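Local coordinates for cell division protein FtsZ 1 (PDB 1W5B), which probably forms the contractile Z ring of archaeal cell division, binding GTP and hydrolysing it as its subunits polymerise, at residues L160-E165 / P191-F196; K260-A265 / L297-E302; T41-G46 / V67-D72. All coordinates share one frame; numbering follows the deposited sequence.

Interaction 1 of 3, residues L160-E165 / P191-F196; sequences LPFVME and PNEKLF. With GTP (guanosine-5'-triphosphate), chain C.
The ribose side of the GTP pocket rests on a loop in which Phe-162 meets Asn-192 and Val-163 meets Glu-193. The two backbones come in as parallel neighbours, Leu-160 beside Pro-191; the pairing ends as Asn-192 N gives its hydrogen to Leu-160 O at 3.2 Å, though the chains stay close as far as Phe-162 and Glu-193. Just beyond, Asn-192 CB sits over the centre of the Phe-162 ring, 3.6 Å from the centroid and 5° off the normal, a CH-pi contact. Asn-192 O approaches the same ring at CE1. Further along the second segment, Leu-195 CD2 lies 3.9 Å from Phe-162 CZ, and Phe-196 CE2 reaches Phe-162 CD1 at 3.6 Å with the two rings inclined by 57°. Phe-208 adds an edge-to-face partner from helix 207-227.

Glu-193 sends CG anti to its own N (chi1 180°) and then bends at chi2, which carries the carboxylate back to the loop. There OE1 accepts Val-163 N at 2.9 Å, from above the carboxylate plane, and also takes a bond from a water that accepts Met-164 N. A second water links Pro-161 O to Glu-193 N. Backbone groups of the loop are thus held from across the contact, directly or through water, and Glu-165 works from within it: OE2 accepts both Phe-162 N and GTP O2' (2.7 Å), while OE1 takes GTP O3' at 2.6 Å. Holding both ribose hydroxyls on one carboxylate, from a loop following strand 153-160 of the parallel sheet, belongs to the nucleotide site of the tubulin/FtsZ GTPase fold.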
loop_
_atom_site.group_PDB
_atom_site.type_symbol
_atom_site.label_atom_id
_atom_site.label_comp_id
_atom_site.label_asym_id
_atom_site.label_seq_id
_atom_site.Cartn_x
_atom_site.Cartn_y
_atom_site.Cartn_z
ATOM N N LEU A 160 -0.191 0.745 11.546
ATOM C CA LEU A 160 -0.192 1.395 12.851
ATOM C C LEU A 160 0.389 0.303 13.747
ATOM O O LEU A 160 0.218 -0.881 13.469
ATOM C CB LEU A 160 -1.623 1.761 13.269
ATOM C CG LEU A 160 -2.139 3.203 13.070
ATOM C CD1 LEU A 160 -1.342 3.967 12.026
ATOM C CD2 LEU A 160 -3.604 3.146 12.684
ATOM N N PRO A 161 1.088 0.679 14.825
ATOM C CA PRO A 161 1.686 -0.316 15.721
ATOM C C PRO A 161 0.722 -1.128 16.581
ATOM O O PRO A 161 -0.432 -0.748 16.772
ATOM C CB PRO A 161 2.639 0.524 16.564
ATOM C CG PRO A 161 1.870 1.810 16.715
ATOM C CD PRO A 161 1.352 2.047 15.306
ATOM N N PHE A 162 1.220 -2.256 17.086
ATOM C CA PHE A 162 0.449 -3.135 17.960
ATOM C C PHE A 162 0.351 -2.443 19.307
ATOM O O PHE A 162 1.247 -1.693 19.684
ATOM C CB PHE A 162 1.175 -4.456 18.177
ATOM C CG PHE A 162 1.189 -5.359 16.987
ATOM C CD1 PHE A 162 0.071 -6.126 16.665
ATOM C CD2 PHE A 162 2.348 -5.513 16.236
ATOM C CE1 PHE A 162 0.112 -7.043 15.619
ATOM C CE2 PHE A 162 2.401 -6.425 15.186
ATOM C CZ PHE A 162 1.281 -7.194 14.879
ATOM N N VAL A 163 -0.722 -2.712 20.037
ATOM C CA VAL A 163 -0.918 -2.112 21.351
ATOM C C VAL A 163 0.287 -2.392 22.246
ATOM O O VAL A 163 0.776 -1.508 22.940
ATOM C CB VAL A 163 -2.197 -2.671 22.022
ATOM C CG1 VAL A 163 -2.307 -2.173 23.449
ATOM C CG2 VAL A 163 -3.427 -2.240 21.230
ATOM N N MET A 164 0.769 -3.626 22.209
ATOM C CA MET A 164 1.912 -4.037 23.022
ATOM C C MET A 164 3.176 -3.207 22.794
ATOM O O MET A 164 4.181 -3.412 23.480
ATOM C CB MET A 164 2.236 -5.506 22.757
ATOM C CG MET A 164 2.568 -5.782 21.298
ATOM S SD MET A 164 3.164 -7.444 20.985
ATOM C CE MET A 164 4.786 -7.088 20.343
ATOM N N GLU A 165 3.146 -2.284 21.838
ATOM C CA GLU A 165 4.324 -1.461 21.574
ATOM C C GLU A 165 4.356 -0.170 22.395
ATOM O O GLU A 165 5.314 0.597 22.313
ATOM C CB GLU A 165 4.428 -1.130 20.079
ATOM C CG GLU A 165 4.700 -2.344 19.191
ATOM C CD GLU A 165 5.011 -1.970 17.748
ATOM O OE1 GLU A 165 6.040 -1.307 17.519
ATOM O OE2 GLU A 165 4.235 -2.341 16.843
ATOM N N PRO A 191 -4.228 -1.419 10.539
ATOM C CA PRO A 191 -4.072 -1.485 12.003
ATOM C C PRO A 191 -3.506 -2.823 12.446
ATOM O O PRO A 191 -4.262 -3.782 12.591
ATOM C CB PRO A 191 -5.502 -1.300 12.531
ATOM C CG PRO A 191 -6.299 -0.822 11.336
ATOM C CD PRO A 191 -5.646 -1.500 10.166
ATOM N N ASN A 192 -2.196 -2.892 12.681
ATOM C CA ASN A 192 -1.568 -4.153 13.089
ATOM C C ASN A 192 -2.297 -4.861 14.237
ATOM O O ASN A 192 -2.404 -6.083 14.247
ATOM C CB ASN A 192 -0.108 -3.921 13.478
ATOM C CG ASN A 192 0.839 -4.017 12.288
ATOM O OD1 ASN A 192 2.014 -3.656 12.383
ATOM N ND2 ASN A 192 0.332 -4.513 11.164
ATOM N N GLU A 193 -2.803 -4.092 15.192
ATOM C CA GLU A 193 -3.502 -4.665 16.334
ATOM C C GLU A 193 -4.679 -5.558 15.927
ATOM O O GLU A 193 -4.995 -6.527 16.617
ATOM C CB GLU A 193 -3.984 -3.544 17.258
ATOM C CG GLU A 193 -4.743 -4.011 18.499
ATOM C CD GLU A 193 -3.912 -4.886 19.430
ATOM O OE1 GLU A 193 -2.663 -4.774 19.423
ATOM O OE2 GLU A 193 -4.520 -5.674 20.189
ATOM N N LYS A 194 -5.320 -5.247 14.802
ATOM C CA LYS A 194 -6.453 -6.049 14.353
ATOM C C LYS A 194 -6.019 -7.439 13.909
ATOM O O LYS A 194 -6.846 -8.341 13.780
ATOM C CB LYS A 194 -7.201 -5.353 13.212
ATOM C CG LYS A 194 -7.643 -3.927 13.515
ATOM C CD LYS A 194 -8.534 -3.821 14.744
ATOM C CE LYS A 194 -9.880 -4.479 14.536
ATOM N NZ LYS A 194 -10.828 -4.109 15.628
ATOM N N LEU A 195 -4.725 -7.614 13.671
ATOM C CA LEU A 195 -4.204 -8.917 13.263
ATOM C C LEU A 195 -4.506 -9.982 14.333
ATOM O O LEU A 195 -4.572 -11.177 14.031
ATOM C CB LEU A 195 -2.688 -8.837 13.041
ATOM C CG LEU A 195 -2.052 -8.526 11.673
ATOM C CD1 LEU A 195 -3.082 -8.216 10.609
ATOM C CD2 LEU A 195 -1.092 -7.371 11.842
ATOM N N PHE A 196 -4.673 -9.552 15.583
ATOM C CA PHE A 196 -4.971 -10.488 16.660
ATOM C C PHE A 196 -6.418 -10.973 16.601
ATOM O O PHE A 196 -6.781 -11.946 17.258
ATOM C CB PHE A 196 -4.679 -9.859 18.023
ATOM C CG PHE A 196 -3.228 -9.879 18.394
ATOM C CD1 PHE A 196 -2.556 -11.087 18.549
ATOM C CD2 PHE A 196 -2.526 -8.693 18.583
ATOM C CE1 PHE A 196 -1.197 -11.115 18.888
ATOM C CE2 PHE A 196 -1.169 -8.708 18.922
ATOM C CZ PHE A 196 -0.504 -9.921 19.074
HETATM P PG GTP C . 13.873 4.323 13.756
HETATM O O1G GTP C . 13.490 5.048 15.060
HETATM O O2G GTP C . 14.526 2.950 14.041
HETATM O O3G GTP C . 14.898 5.141 12.950
HETATM O O3B GTP C . 12.474 4.189 12.871
HETATM P PB GTP C . 11.995 3.071 11.772
HETATM O O1B GTP C . 13.102 2.388 11.105
HETATM O O2B GTP C . 10.985 3.806 10.896
HETATM O O3A GTP C . 11.217 1.990 12.560
HETATM P PA GTP C . 10.754 0.572 12.170
HETATM O O1A GTP C . 11.727 -0.442 12.671
HETATM O O2A GTP C . 10.354 0.517 10.763
HETATM O "O5'" GTP C . 9.486 0.456 13.182
HETATM C "C5'" GTP C . 8.283 1.212 12.998
HETATM C "C4'" GTP C . 7.085 0.324 13.268
HETATM O "O4'" GTP C . 7.067 -0.742 12.296
HETATM C "C3'" GTP C . 7.156 -0.373 14.633
HETATM O "O3'" GTP C . 6.541 0.438 15.617
HETATM C "C2'" GTP C . 6.337 -1.646 14.403
HETATM O "O2'" GTP C . 4.952 -1.343 14.495
HETATM C "C1'" GTP C . 6.627 -1.947 12.921
HETATM N N9 GTP C . 7.621 -3.003 12.685
HETATM C C8 GTP C . 8.911 -3.081 13.218
HETATM N N7 GTP C . 9.666 -3.993 12.641
HETATM C C5 GTP C . 8.815 -4.607 11.742
HETATM C C6 GTP C . 9.036 -5.645 10.803
HETATM O O6 GTP C . 10.002 -6.397 10.739
HETATM N N1 GTP C . 7.900 -5.917 10.018
HETATM C C2 GTP C . 6.679 -5.263 10.128
HETATM N N2 GTP C . 5.682 -5.738 9.435
HETATM N N3 GTP C . 6.485 -4.229 10.925
HETATM C C4 GTP C . 7.579 -3.913 11.673
HETATM O O HOH W 1 -2.735 -1.152 15.394
HETATM O O HOH W 2 -0.544 -6.092 20.838
#

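Interaction 2 of 3, residues K260-A265 / L297-E302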
loop_
_atom_site.group_PDB
_atom_site.type_symbol
_atom_site.label_atom_id
_atom_site.label_comp_id
_atom_site.label_asym_id
_atom_site.label_seq_id
_atom_site.Cartn_x
_atom_site.Cartn_y
_atom_site.Cartn_z
ATOM N N LYS A 260 -17.430 -22.646 -2.857
ATOM C CA LYS A 260 -17.679 -21.299 -3.362
ATOM C C LYS A 260 -16.497 -20.382 -3.023
ATOM O O LYS A 260 -16.662 -19.372 -2.326
ATOM C CB LYS A 260 -18.964 -20.725 -2.760
ATOM C CG LYS A 260 -20.240 -21.241 -3.402
ATOM C CD LYS A 260 -20.394 -22.738 -3.223
ATOM C CE LYS A 260 -21.635 -23.243 -3.938
ATOM N NZ LYS A 260 -22.834 -22.470 -3.522
ATOM N N ARG A 261 -15.314 -20.754 -3.519
ATOM C CA ARG A 261 -14.065 -20.004 -3.314
ATOM C C ARG A 261 -14.234 -18.487 -3.283
ATOM O O ARG A 261 -13.925 -17.826 -2.295
ATOM C CB ARG A 261 -13.058 -20.281 -4.441
ATOM C CG ARG A 261 -12.734 -21.708 -4.722
ATOM C CD ARG A 261 -11.507 -21.817 -5.637
ATOM N NE ARG A 261 -11.727 -21.327 -6.995
ATOM C CZ ARG A 261 -10.872 -21.538 -7.994
ATOM N NH1 ARG A 261 -9.759 -22.222 -7.768
ATOM N NH2 ARG A 261 -11.126 -21.083 -9.215
ATOM N N ALA A 262 -14.689 -17.954 -4.412
ATOM C CA ALA A 262 -14.868 -16.523 -4.598
ATOM C C ALA A 262 -15.873 -15.897 -3.640
ATOM O O ALA A 262 -15.644 -14.806 -3.115
ATOM C CB ALA A 262 -15.276 -16.245 -6.050
ATOM N N LYS A 263 -16.987 -16.579 -3.418
ATOM C CA LYS A 263 -18.016 -16.067 -2.527
ATOM C C LYS A 263 -17.481 -15.956 -1.106
ATOM O O LYS A 263 -17.674 -14.938 -0.432
ATOM C CB LYS A 263 -19.221 -17.000 -2.533
ATOM C CG LYS A 263 -20.541 -16.328 -2.236
ATOM C CD LYS A 263 -21.024 -15.574 -3.464
ATOM C CE LYS A 263 -22.530 -15.356 -3.438
ATOM N NZ LYS A 263 -23.037 -14.893 -4.763
ATOM N N GLU A 264 -16.809 -17.006 -0.649
ATOM C CA GLU A 264 -16.264 -17.015 0.707
ATOM C C GLU A 264 -15.098 -16.046 0.853
ATOM O O GLU A 264 -14.995 -15.325 1.847
ATOM C CB GLU A 264 -15.821 -18.437 1.097
ATOM C CG GLU A 264 -16.970 -19.359 1.505
ATOM C CD GLU A 264 -16.496 -20.666 2.127
ATOM O OE1 GLU A 264 -15.407 -20.677 2.740
ATOM O OE2 GLU A 264 -17.224 -21.679 2.021
ATOM N N ALA A 265 -14.213 -16.035 -0.135
ATOM C CA ALA A 265 -13.061 -15.142 -0.089
ATOM C C ALA A 265 -13.523 -13.699 0.117
ATOM O O ALA A 265 -13.111 -13.037 1.080
ATOM C CB ALA A 265 -12.247 -15.260 -1.381
ATOM N N LEU A 297 -13.530 -15.441 -15.105
ATOM C CA LEU A 297 -13.967 -14.060 -14.995
ATOM C C LEU A 297 -15.264 -13.988 -14.198
ATOM O O LEU A 297 -15.527 -12.997 -13.516
ATOM C CB LEU A 297 -14.170 -13.477 -16.397
ATOM C CG LEU A 297 -14.080 -11.960 -16.560
ATOM C CD1 LEU A 297 -12.749 -11.454 -16.023
ATOM C CD2 LEU A 297 -14.225 -11.612 -18.030
ATOM N N GLU A 298 -16.060 -15.051 -14.284
ATOM C CA GLU A 298 -17.340 -15.135 -13.581
ATOM C C GLU A 298 -17.173 -15.140 -12.061
ATOM O O GLU A 298 -17.989 -14.557 -11.342
ATOM C CB GLU A 298 -18.106 -16.386 -14.029
ATOM C CG GLU A 298 -18.352 -16.426 -15.531
ATOM C CD GLU A 298 -19.143 -15.222 -16.021
ATOM O OE1 GLU A 298 -18.802 -14.682 -17.096
ATOM O OE2 GLU A 298 -20.108 -14.817 -15.335
ATOM N N GLU A 299 -16.128 -15.801 -11.568
ATOM C CA GLU A 299 -15.879 -15.823 -10.130
ATOM C C GLU A 299 -15.545 -14.399 -9.701
ATOM O O GLU A 299 -16.084 -13.887 -8.721
ATOM C CB GLU A 299 -14.696 -16.730 -9.785
ATOM C CG GLU A 299 -14.877 -18.180 -10.141
ATOM C CD GLU A 299 -13.698 -19.030 -9.709
ATOM O OE1 GLU A 299 -13.599 -19.361 -8.508
ATOM O OE2 GLU A 299 -12.862 -19.367 -10.573
ATOM N N ALA A 300 -14.648 -13.767 -10.448
ATOM C CA ALA A 300 -14.231 -12.406 -10.159
ATOM C C ALA A 300 -15.430 -11.481 -10.194
ATOM O O ALA A 300 -15.541 -10.553 -9.388
ATOM C CB ALA A 300 -13.198 -11.951 -11.177
ATOM N N ARG A 301 -16.330 -11.739 -11.135
ATOM C CA ARG A 301 -17.521 -10.917 -11.284
ATOM C C ARG A 301 -18.367 -10.991 -10.020
ATOM O O ARG A 301 -18.878 -9.981 -9.541
ATOM C CB ARG A 301 -18.344 -11.401 -12.476
ATOM C CG ARG A 301 -19.472 -10.465 -12.875
ATOM C CD ARG A 301 -19.019 -9.494 -13.950
ATOM N NE ARG A 301 -19.778 -9.663 -15.187
ATOM C CZ ARG A 301 -19.866 -10.804 -15.867
ATOM N NH1 ARG A 301 -19.243 -11.894 -15.438
ATOM N NH2 ARG A 301 -20.581 -10.856 -16.983
ATOM N N GLU A 302 -18.511 -12.199 -9.486
ATOM C CA GLU A 302 -19.299 -12.431 -8.283
ATOM C C GLU A 302 -18.704 -11.686 -7.088
ATOM O O GLU A 302 -19.437 -11.180 -6.228
ATOM C CB GLU A 302 -19.364 -13.932 -8.004
ATOM C CG GLU A 302 -20.102 -14.323 -6.742
ATOM C CD GLU A 302 -20.243 -15.829 -6.609
ATOM O OE1 GLU A 302 -19.229 -16.539 -6.780
ATOM O OE2 GLU A 302 -21.366 -16.303 -6.333
HETATM O O HOH W 3 -15.832 -19.957 -6.837
HETATM O O HOH W 4 -18.170 -18.438 -5.346
#
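Helices 261-265 and 297-302 run side by side in the same direction, their axes 8.8 Å apart at closest approach and inclined by 25°, with Ala-262 facing Glu-299. The small methyl of Ala-262 is consistent with this spacing: its CB lies 3.8 Å from Glu-299 CB and also meets the carbonyl of Glu-299 and the carboxylate of Glu-302. On one flank Arg-261 holds Glu-299 side-on, NE to OE1 at 3.1 Å and NH2 to OE2 at 2.8 Å, each oxygen using its syn lone pair. Guanidinium and carboxylate are nearly coplanar, 4° apart, as suits a side-on, two-nitrogen salt bridge. Asp-294 pairs with NH1 of the same guanidinium, and Glu-299 OE2 also accepts Thr-296 N, so each end of the bridge has a second hold.

Both helices belong to the FtsZ C-terminal domain, where they lie against its mixed four-stranded sheet; Arg-261, Ala-265 and Glu-299 all touch side chains of strand 331-338. On the other flank Lys-263 meets Glu-302 at about a right angle. The lysine chain turns at chi2 (77°) and then extends, bringing NZ to 2.7 Å from Glu-302 OE2, on the anti side of that oxygen and somewhat out of the carboxylate plane. Water bridges fill in between the two pairs: one joins Lys-263 N to Glu-302 OE1, at 2.9 and 2.6 Å, and another donates to Glu-299 OE1 and accepts a weak bond from Ala-262 N.

Interaction 3 of 3, residues T41-G46 / V67-D72. With GTP (guanosine-5'-triphosphate), chain C.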
loop_
_atom_site.group_PDB
_atom_site.type_symbol
_atom_site.label_atom_id
_atom_site.label_comp_id
_atom_site.label_asym_id
_atom_site.label_seq_id
_atom_site.Cartn_x
_atom_site.Cartn_y
_atom_site.Cartn_z
ATOM N N THR A 41 6.616 3.431 -8.844
ATOM C CA THR A 41 7.739 3.275 -7.936
ATOM C C THR A 41 7.229 3.008 -6.530
ATOM O O THR A 41 6.298 3.667 -6.067
ATOM C CB THR A 41 8.617 4.549 -7.915
ATOM O OG1 THR A 41 9.101 4.817 -9.238
ATOM C CG2 THR A 41 9.812 4.363 -6.979
ATOM N N VAL A 42 7.823 2.026 -5.861
ATOM C CA VAL A 42 7.435 1.707 -4.500
ATOM C C VAL A 42 8.578 2.160 -3.609
ATOM O O VAL A 42 9.728 1.776 -3.822
ATOM C CB VAL A 42 7.210 0.193 -4.292
ATOM C CG1 VAL A 42 6.805 -0.068 -2.844
ATOM C CG2 VAL A 42 6.125 -0.312 -5.237
ATOM N N VAL A 43 8.257 2.985 -2.619
ATOM C CA VAL A 43 9.258 3.509 -1.699
ATOM C C VAL A 43 9.040 3.021 -0.269
ATOM O O VAL A 43 8.019 3.338 0.347
ATOM C CB VAL A 43 9.236 5.058 -1.674
ATOM C CG1 VAL A 43 10.295 5.563 -0.740
ATOM C CG2 VAL A 43 9.465 5.618 -3.065
ATOM N N GLY A 44 10.004 2.262 0.249
ATOM C CA GLY A 44 9.927 1.767 1.615
ATOM C C GLY A 44 10.847 2.585 2.509
ATOM O O GLY A 44 12.050 2.644 2.265
ATOM N N CYS A 45 10.283 3.213 3.542
ATOM C CA CYS A 45 11.044 4.057 4.464
ATOM C C CYS A 45 11.203 3.387 5.821
ATOM O O CYS A 45 10.241 2.841 6.356
ATOM C CB CYS A 45 10.325 5.391 4.669
ATOM S SG CYS A 45 9.674 6.128 3.161
ATOM N N GLY A 46 12.409 3.449 6.383
ATOM C CA GLY A 46 12.652 2.831 7.678
ATOM C C GLY A 46 12.809 1.317 7.606
ATOM O O GLY A 46 12.694 0.714 6.536
ATOM N N VAL A 67 12.412 1.307 -4.212
ATOM C CA VAL A 67 13.322 2.255 -3.583
ATOM C C VAL A 67 13.262 2.136 -2.064
ATOM O O VAL A 67 12.190 2.181 -1.470
ATOM C CB VAL A 67 12.974 3.700 -3.972
ATOM C CG1 VAL A 67 13.847 4.665 -3.196
ATOM C CG2 VAL A 67 13.148 3.896 -5.470
ATOM N N ALA A 68 14.417 1.985 -1.433
ATOM C CA ALA A 68 14.466 1.877 0.016
ATOM C C ALA A 68 15.240 3.056 0.566
ATOM O O ALA A 68 16.265 3.445 0.013
ATOM C CB ALA A 68 15.141 0.577 0.426
ATOM N N ILE A 69 14.748 3.639 1.649
ATOM C CA ILE A 69 15.444 4.759 2.253
ATOM C C ILE A 69 15.486 4.532 3.745
ATOM O O ILE A 69 14.571 3.957 4.323
ATOM C CB ILE A 69 14.750 6.100 1.954
ATOM C CG1 ILE A 69 13.453 6.220 2.738
ATOM C CG2 ILE A 69 14.467 6.206 0.465
ATOM C CD1 ILE A 69 12.755 7.549 2.531
ATOM N N ASN A 70 16.559 4.972 4.375
ATOM C CA ASN A 70 16.675 4.785 5.801
ATOM C C ASN A 70 17.809 5.664 6.298
ATOM O O ASN A 70 18.652 6.119 5.519
ATOM C CB ASN A 70 16.976 3.307 6.083
ATOM C CG ASN A 70 16.515 2.849 7.462
ATOM O OD1 ASN A 70 16.200 1.669 7.654
ATOM N ND2 ASN A 70 16.488 3.761 8.427
ATOM N N THR A 71 17.789 5.930 7.596
ATOM C CA THR A 71 18.831 6.690 8.247
ATOM C C THR A 71 19.866 5.630 8.679
ATOM O O THR A 71 21.078 5.844 8.589
ATOM C CB THR A 71 18.266 7.401 9.484
ATOM O OG1 THR A 71 17.464 6.473 10.230
ATOM C CG2 THR A 71 17.400 8.588 9.074
ATOM N N ASP A 72 19.363 4.480 9.127
ATOM C CA ASP A 72 20.190 3.356 9.587
ATOM C C ASP A 72 20.879 2.654 8.410
ATOM O O ASP A 72 20.231 1.929 7.652
ATOM C CB ASP A 72 19.299 2.352 10.322
ATOM C CG ASP A 72 20.088 1.307 11.088
ATOM O OD1 ASP A 72 21.077 0.763 10.546
ATOM O OD2 ASP A 72 19.697 1.014 12.237
HETATM P PG GTP C . 13.873 4.323 13.756
HETATM O O1G GTP C . 13.490 5.048 15.060
HETATM O O2G GTP C . 14.526 2.950 14.041
HETATM O O3G GTP C . 14.898 5.141 12.950
HETATM O O3B GTP C . 12.474 4.189 12.871
HETATM P PB GTP C . 11.995 3.071 11.772
HETATM O O1B GTP C . 13.102 2.388 11.105
HETATM O O2B GTP C . 10.985 3.806 10.896
HETATM O O3A GTP C . 11.217 1.990 12.560
HETATM P PA GTP C . 10.754 0.572 12.170
HETATM O O1A GTP C . 11.727 -0.442 12.671
HETATM O O2A GTP C . 10.354 0.517 10.763
HETATM O "O5'" GTP C . 9.486 0.456 13.182
HETATM C "C5'" GTP C . 8.283 1.212 12.998
HETATM C "C4'" GTP C . 7.085 0.324 13.268
HETATM O "O4'" GTP C . 7.067 -0.742 12.296
HETATM C "C3'" GTP C . 7.156 -0.373 14.633
HETATM O "O3'" GTP C . 6.541 0.438 15.617
HETATM C "C2'" GTP C . 6.337 -1.646 14.403
HETATM O "O2'" GTP C . 4.952 -1.343 14.495
HETATM C "C1'" GTP C . 6.627 -1.947 12.921
HETATM N N9 GTP C . 7.621 -3.003 12.685
HETATM C C8 GTP C . 8.911 -3.081 13.218
HETATM N N7 GTP C . 9.666 -3.993 12.641
HETATM C C5 GTP C . 8.815 -4.607 11.742
HETATM C C6 GTP C . 9.036 -5.645 10.803
HETATM O O6 GTP C . 10.002 -6.397 10.739
HETATM N N1 GTP C . 7.900 -5.917 10.018
HETATM C C2 GTP C . 6.679 -5.263 10.128
HETATM N N2 GTP C . 5.682 -5.738 9.435
HETATM N N3 GTP C . 6.485 -4.229 10.925
HETATM C C4 GTP C . 7.579 -3.913 11.673
#
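Gly-46 and Ile-69 close the nucleotide end of a parallel strand pair, Gly-46 N giving its hydrogen to Ile-69 O at 3.0 Å. Three more bonds precede it: Val-67 N to Val-42 O, Gly-44 N to Val-67 O and Ile-69 N to Gly-44 O. Val-67 and Ile-69 therefore each use both backbone groups on this one neighbour. Without a side chain, Gly-46 lets the triphosphate come close, its CA 3.5 Å from GTP O1B; Gly-44 and Gly-46 fit a glycine-rich strand-turn-helix of Rossmann type.

Beyond the backbone, Val-43, Cys-45, Val-67 and Ile-69 share one face. Ile-69 sets CG1 between its own N and carbonyl carbon (chi1 72°), which swings CD1 across to Cys-45 SG at 3.5 Å. Val-43 and Val-67 point the same way, CG2 of the former 4.1 Å from CB of the latter, and Thr-41 CG2 touches Val-67 CG2 at 3.7 Å. Asn-70 lays its amide carbon CG against Gly-46 CA, 3.9 Å away. With an alanine in place of Asn-70 this amide packing would be lost, probably opening a gap beside Gly-46 where the strand turns toward the phosphates.

Helix 135-149 covers the valine and isoleucine face through Val-143 and Ser-139. Behind the other face, helix 46-59 packs on Val-42 and Ala-68 and joins the two strands as a beta-alpha-beta unit, while strand 124-130 bonds to the far edge of 41-45.

Along the chain interaction 3 comes first, then interaction 1, then interaction 2, with no overlap. Interactions 1 and 3 belong to the same six-stranded parallel GTPase sheet: 3 pairs strands 40-45 and 64-70, whereas 1 lies where strands 153-160 and 186-191 end, toward the other side. Their centres are 22 Å apart and their nearest atoms about 12 Å, yet both touch one GTP, 3 at the phosphates and 1 at the ribose, so the nucleotide spans them. Interaction 2 belongs to the C-terminal domain and its separate mixed sheet, a packing contact remote from the nucleotide. The centres of interactions 1 and 2 are about 30 Å apart. Those of interactions 2 and 3 are about 36 Å apart.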